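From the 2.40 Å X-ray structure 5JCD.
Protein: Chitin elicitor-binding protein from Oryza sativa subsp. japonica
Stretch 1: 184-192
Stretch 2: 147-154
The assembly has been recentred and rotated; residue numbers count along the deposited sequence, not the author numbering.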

ATOM      1  N   GLN A 184       0.638 -17.271  -2.716  1.00 33.59           N
ATOM      2  CA  GLN A 184       1.417 -17.300  -1.484  1.00 34.41           C
ATOM      3  C   GLN A 184       0.973 -16.314  -0.420  1.00 35.83           C
ATOM      4  O   GLN A 184       0.503 -15.211  -0.715  1.00 48.38           O
ATOM      5  CB  GLN A 184       2.887 -17.093  -1.796  1.00 41.79           C
ATOM      6  CG  GLN A 184       3.525 -18.344  -2.309  1.00 54.25           C
ATOM      7  CD  GLN A 184       4.941 -18.127  -2.711  1.00 63.10           C
ATOM      8  OE1 GLN A 184       5.442 -17.004  -2.657  1.00 66.79           O
ATOM      9  NE2 GLN A 184       5.627 -19.209  -3.068  1.00 69.14           N
ATOM     10  N   MET A 185       1.129 -16.732   0.827  1.00 30.89           N
ATOM     11  CA  MET A 185       0.948 -15.838   1.948  1.00 35.36           C
ATOM     12  C   MET A 185       1.919 -14.662   1.786  1.00 40.05           C
ATOM     13  O   MET A 185       3.086 -14.848   1.457  1.00 32.12           O
ATOM     14  CB  MET A 185       1.224 -16.582   3.238  1.00 40.38           C
ATOM     15  CG  MET A 185       1.022 -15.759   4.496  1.00 58.32           C
ATOM     16  SD  MET A 185       1.677 -16.604   5.949  1.00 84.93           S
ATOM     17  CE  MET A 185       0.960 -15.658   7.297  1.00 78.28           C
ATOM     18  N   GLY A 186       1.412 -13.442   1.956  1.00 31.37           N
ATOM     19  CA  GLY A 186       2.258 -12.268   1.884  1.00 20.02           C
ATOM     20  C   GLY A 186       2.484 -11.767   0.469  1.00 32.73           C
ATOM     21  O   GLY A 186       3.070 -10.712   0.281  1.00 40.33           O
ATOM     22  N   GLN A 187       1.981 -12.495  -0.518  1.00 21.92           N
ATOM     23  CA  GLN A 187       1.934 -11.973  -1.882  1.00 35.47           C
ATOM     24  C   GLN A 187       1.073 -10.696  -1.923  1.00 32.16           C
ATOM     25  O   GLN A 187      -0.025 -10.649  -1.378  1.00 32.85           O
ATOM     26  CB  GLN A 187       1.314 -13.000  -2.832  1.00 30.92           C
ATOM     27  CG  GLN A 187       1.373 -12.586  -4.302  1.00 34.42           C
ATOM     28  CD  GLN A 187       1.053 -13.748  -5.244  1.00 37.92           C
ATOM     29  OE1 GLN A 187       0.836 -14.882  -4.803  1.00 39.63           O
ATOM     30  NE2 GLN A 187       1.042 -13.473  -6.543  1.00 33.38           N
ATOM     31  N   ILE A 188       1.588  -9.678  -2.584  1.00 36.16           N
ATOM     32  CA  ILE A 188       0.924  -8.402  -2.692  1.00 38.40           C
ATOM     33  C   ILE A 188       0.062  -8.326  -3.946  1.00 38.21           C
ATOM     34  O   ILE A 188       0.573  -8.379  -5.055  1.00 37.78           O
ATOM     35  CB  ILE A 188       1.951  -7.267  -2.751  1.00 35.88           C
ATOM     36  CG1 ILE A 188       2.927  -7.376  -1.573  1.00 34.63           C
ATOM     37  CG2 ILE A 188       1.251  -5.928  -2.796  1.00 26.12           C
ATOM     38  CD1 ILE A 188       2.280  -7.302  -0.209  1.00 22.71           C
ATOM     39  N   LEU A 189      -1.240  -8.164  -3.760  1.00 33.49           N
ATOM     40  CA  LEU A 189      -2.167  -8.065  -4.873  1.00 29.61           C
ATOM     41  C   LEU A 189      -2.659  -6.616  -5.094  1.00 29.15           C
ATOM     42  O   LEU A 189      -2.923  -5.880  -4.147  1.00 31.83           O
ATOM     43  CB  LEU A 189      -3.371  -8.982  -4.608  1.00 33.80           C
ATOM     44  CG  LEU A 189      -3.153 -10.502  -4.499  1.00 40.25           C
ATOM     45  CD1 LEU A 189      -4.476 -11.249  -4.333  1.00 42.26           C
ATOM     46  CD2 LEU A 189      -2.461 -11.028  -5.727  1.00 35.90           C
ATOM     47  N   ASP A 190      -2.809  -6.253  -6.361  1.00 31.59           N
ATOM     48  CA  ASP A 190      -3.424  -5.005  -6.798  1.00 30.52           C
ATOM     49  C   ASP A 190      -4.905  -5.294  -7.016  1.00 33.78           C
ATOM     50  O   ASP A 190      -5.272  -5.930  -7.991  1.00 30.71           O
ATOM     51  CB  ASP A 190      -2.789  -4.525  -8.108  1.00 22.15           C
ATOM     52  CG  ASP A 190      -3.490  -3.280  -8.715  1.00 40.76           C
ATOM     53  OD1 ASP A 190      -4.490  -2.787  -8.150  1.00 32.85           O
ATOM     54  OD2 ASP A 190      -3.041  -2.806  -9.783  1.00 39.76           O
ATOM     55  N   VAL A 191      -5.740  -4.844  -6.085  1.00 32.93           N
ATOM     56  CA  VAL A 191      -7.179  -5.080  -6.147  1.00 32.38           C
ATOM     57  C   VAL A 191      -7.952  -3.862  -6.671  1.00 33.95           C
ATOM     58  O   VAL A 191      -8.003  -2.821  -6.011  1.00 32.31           O
ATOM     59  CB  VAL A 191      -7.704  -5.434  -4.758  1.00 31.50           C
ATOM     60  CG1 VAL A 191      -9.136  -5.885  -4.846  1.00 33.89           C
ATOM     61  CG2 VAL A 191      -6.865  -6.545  -4.175  1.00 30.44           C
ATOM     62  N   PRO A 192      -8.519  -3.964  -7.878  1.00 35.11           N
ATOM     63  CA  PRO A 192      -9.236  -2.791  -8.398  1.00 38.71           C
ATOM     64  C   PRO A 192     -10.673  -2.665  -7.858  1.00 39.54           C
ATOM     65  O   PRO A 192     -11.601  -3.234  -8.421  1.00 34.62           O
ATOM     66  CB  PRO A 192      -9.243  -3.031  -9.915  1.00 35.39           C
ATOM     67  CG  PRO A 192      -8.936  -4.483 -10.105  1.00 33.41           C
ATOM     68  CD  PRO A 192      -8.608  -5.110  -8.790  1.00 31.95           C
TER
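Stretch 2 (147-154) LAYSVGKG

Stretch 2 lies beside stretch 1 as a neighbouring strand of a beta sheet. Residues 147-150 are extended, and they pair with the strand 188-192. The two strands run antiparallel, with 148° between their N-to-C directions. Their axes come within 4.5 Å of each other. Beyond S150 the chain leaves the regular strand and passes the turn at the start of stretch 1.

The register pairs L147 with V191, A148 with D190, Y149 with L189 and S150 with I188. L147 and Y149 sit in hydrogen-bonded pairs, each with two backbone bonds to its partner. L147 N donates to V191 O at 3.0 Å, and V191 N donates to L147 O at 2.8 Å. Y149 N donates to L189 O at 2.8 Å, and L189 N returns a bond to Y149 O at 2.7 Å. A148 and S150 are in non-hydrogen-bonded pairs; A148 lies between L147 and Y149, and S150 follows Y149. There the CA-H groups approach carbonyls instead: A148 CA lies 3.5 Å from L189 O, and S150 CA lies 3.6 Å from Q187 O.

V151 covers more surface than any other residue of stretch 2. Its backbone continues the ladder past the strand: V151 N donates to Q187 O at 2.9 Å, and V151 O accepts from G186 N at 2.8 Å. These two bonds hold V151 to the type II turn that runs from Q184 to Q187. The turn itself is closed by a bond from Q187 N to Q184 O, 3.1 Å long. The CB of V151 points toward stretch 1 and sits 3.4 Å from Q184 O. Its chi1 is t. V151 CG2 packs 3.7 Å from L189 CD1 and 4.2 Å from Q187 CB. V151 is buried, while Q184, M185 and G186 of the turn are exposed.

L147 covers the next largest area within stretch 2. Its side chain shares a face of the sheet with those of Y149, L189 and V191. L147 CB lies 4.3 Å from V191 CB, as expected for directly paired residues. Y149 covers nearly as much. Its CB is 4.4 Å from L189 CB and 3.7 Å from V191 CG2, so the tyrosine touches both its partner and the next residue on that face. V191 CG2 and L189 CD1 approach the tyrosine ring obliquely.

The other face carries A148, S150, I188 and D190. Contact is lighter here. S150 CB lies 4.0 Å from I188 CD1, and S150 OG comes within 3.6 Å of G186 CA. A148 and D190 each cover little.

Past V151 the contact thins. G152 adds almost nothing. K153 lies beside M185, with K153 CB 3.8 Å from M185 CE. The end of the lysine side chain leads away from stretch 1. G154 makes no contact. Together the two stretches bury 601 Å², both sides summed.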

ATOM      1  N   LEU A 147      -6.319  -0.925  -4.485  1.00 36.39           N
ATOM      2  CA  LEU A 147      -5.994  -1.304  -3.122  1.00 29.04           C
ATOM      3  C   LEU A 147      -4.899  -2.352  -3.129  1.00 31.37           C
ATOM      4  O   LEU A 147      -5.022  -3.387  -3.794  1.00 27.21           O
ATOM      5  CB  LEU A 147      -7.220  -1.887  -2.439  1.00 23.11           C
ATOM      6  CG  LEU A 147      -7.064  -2.469  -1.035  1.00 30.36           C
ATOM      7  CD1 LEU A 147      -6.748  -1.370  -0.031  1.00 27.93           C
ATOM      8  CD2 LEU A 147      -8.313  -3.245  -0.596  1.00 25.86           C
ATOM      9  N   ALA A 148      -3.819  -2.057  -2.413  1.00 27.43           N
ATOM     10  CA  ALA A 148      -2.724  -2.997  -2.222  1.00 21.12           C
ATOM     11  C   ALA A 148      -3.101  -3.922  -1.103  1.00 22.66           C
ATOM     12  O   ALA A 148      -3.402  -3.462   0.006  1.00 30.27           O
ATOM     13  CB  ALA A 148      -1.432  -2.265  -1.886  1.00 19.89           C
ATOM     14  N   TYR A 149      -3.093  -5.222  -1.398  1.00 22.37           N
ATOM     15  CA  TYR A 149      -3.587  -6.241  -0.477  1.00 22.04           C
ATOM     16  C   TYR A 149      -2.558  -7.353  -0.261  1.00 32.64           C
ATOM     17  O   TYR A 149      -2.063  -7.944  -1.235  1.00 28.39           O
ATOM     18  CB  TYR A 149      -4.863  -6.840  -1.039  1.00 25.58           C
ATOM     19  CG  TYR A 149      -5.477  -7.872  -0.161  1.00 24.92           C
ATOM     20  CD1 TYR A 149      -6.295  -7.501   0.900  1.00 26.63           C
ATOM     21  CD2 TYR A 149      -5.270  -9.230  -0.400  1.00 31.21           C
ATOM     22  CE1 TYR A 149      -6.870  -8.451   1.730  1.00 28.66           C
ATOM     23  CE2 TYR A 149      -5.855 -10.196   0.420  1.00 24.01           C
ATOM     24  CZ  TYR A 149      -6.642  -9.789   1.486  1.00 28.47           C
ATOM     25  OH  TYR A 149      -7.226 -10.700   2.300  1.00 32.21           O
ATOM     26  N   SER A 150      -2.216  -7.616   1.005  1.00 21.95           N
ATOM     27  CA  SER A 150      -1.307  -8.699   1.340  1.00 23.51           C
ATOM     28  C   SER A 150      -2.080  -9.980   1.655  1.00 30.61           C
ATOM     29  O   SER A 150      -2.803 -10.034   2.637  1.00 28.04           O
ATOM     30  CB  SER A 150      -0.422  -8.310   2.533  1.00 31.81           C
ATOM     31  OG  SER A 150       0.457  -9.370   2.886  1.00 36.12           O
ATOM     32  N   VAL A 151      -1.891 -11.011   0.836  1.00 27.80           N
ATOM     33  CA  VAL A 151      -2.628 -12.257   0.981  1.00 26.23           C
ATOM     34  C   VAL A 151      -2.377 -12.922   2.345  1.00 30.98           C
ATOM     35  O   VAL A 151      -1.227 -13.110   2.792  1.00 32.46           O
ATOM     36  CB  VAL A 151      -2.244 -13.269  -0.130  1.00 24.76           C
ATOM     37  CG1 VAL A 151      -2.846 -14.614   0.169  1.00 23.97           C
ATOM     38  CG2 VAL A 151      -2.670 -12.770  -1.522  1.00 27.15           C
ATOM     39  N   GLY A 152      -3.469 -13.256   3.008  1.00 27.14           N
ATOM     40  CA  GLY A 152      -3.435 -13.949   4.275  1.00 29.27           C
ATOM     41  C   GLY A 152      -3.262 -15.446   4.112  1.00 38.42           C
ATOM     42  O   GLY A 152      -3.501 -15.989   3.039  1.00 42.91           O
ATOM     43  N   LYS A 153      -2.820 -16.109   5.172  1.00 44.66           N
ATOM     44  CA  LYS A 153      -2.633 -17.554   5.142  1.00 43.56           C
ATOM     45  C   LYS A 153      -3.956 -18.296   4.991  1.00 41.03           C
ATOM     46  O   LYS A 153      -4.908 -18.050   5.727  1.00 37.22           O
ATOM     47  CB  LYS A 153      -1.903 -18.013   6.409  1.00 49.29           C
ATOM     48  CG  LYS A 153      -2.329 -19.365   6.962  1.00 57.05           C
ATOM     49  CD  LYS A 153      -1.209 -19.991   7.791  1.00 60.18           C
ATOM     50  CE  LYS A 153      -0.061 -20.488   6.894  1.00 67.16           C
ATOM     51  NZ  LYS A 153      -0.165 -21.951   6.543  1.00 59.06           N
ATOM     52  N   GLY A 154      -3.983 -19.228   4.042  1.00 35.13           N
ATOM     53  CA  GLY A 154      -5.156 -20.036   3.788  1.00 32.52           C
ATOM     54  C   GLY A 154      -6.132 -19.344   2.854  1.00 38.78           C
ATOM     55  O   GLY A 154      -7.135 -19.919   2.503  1.00 40.89           O
TER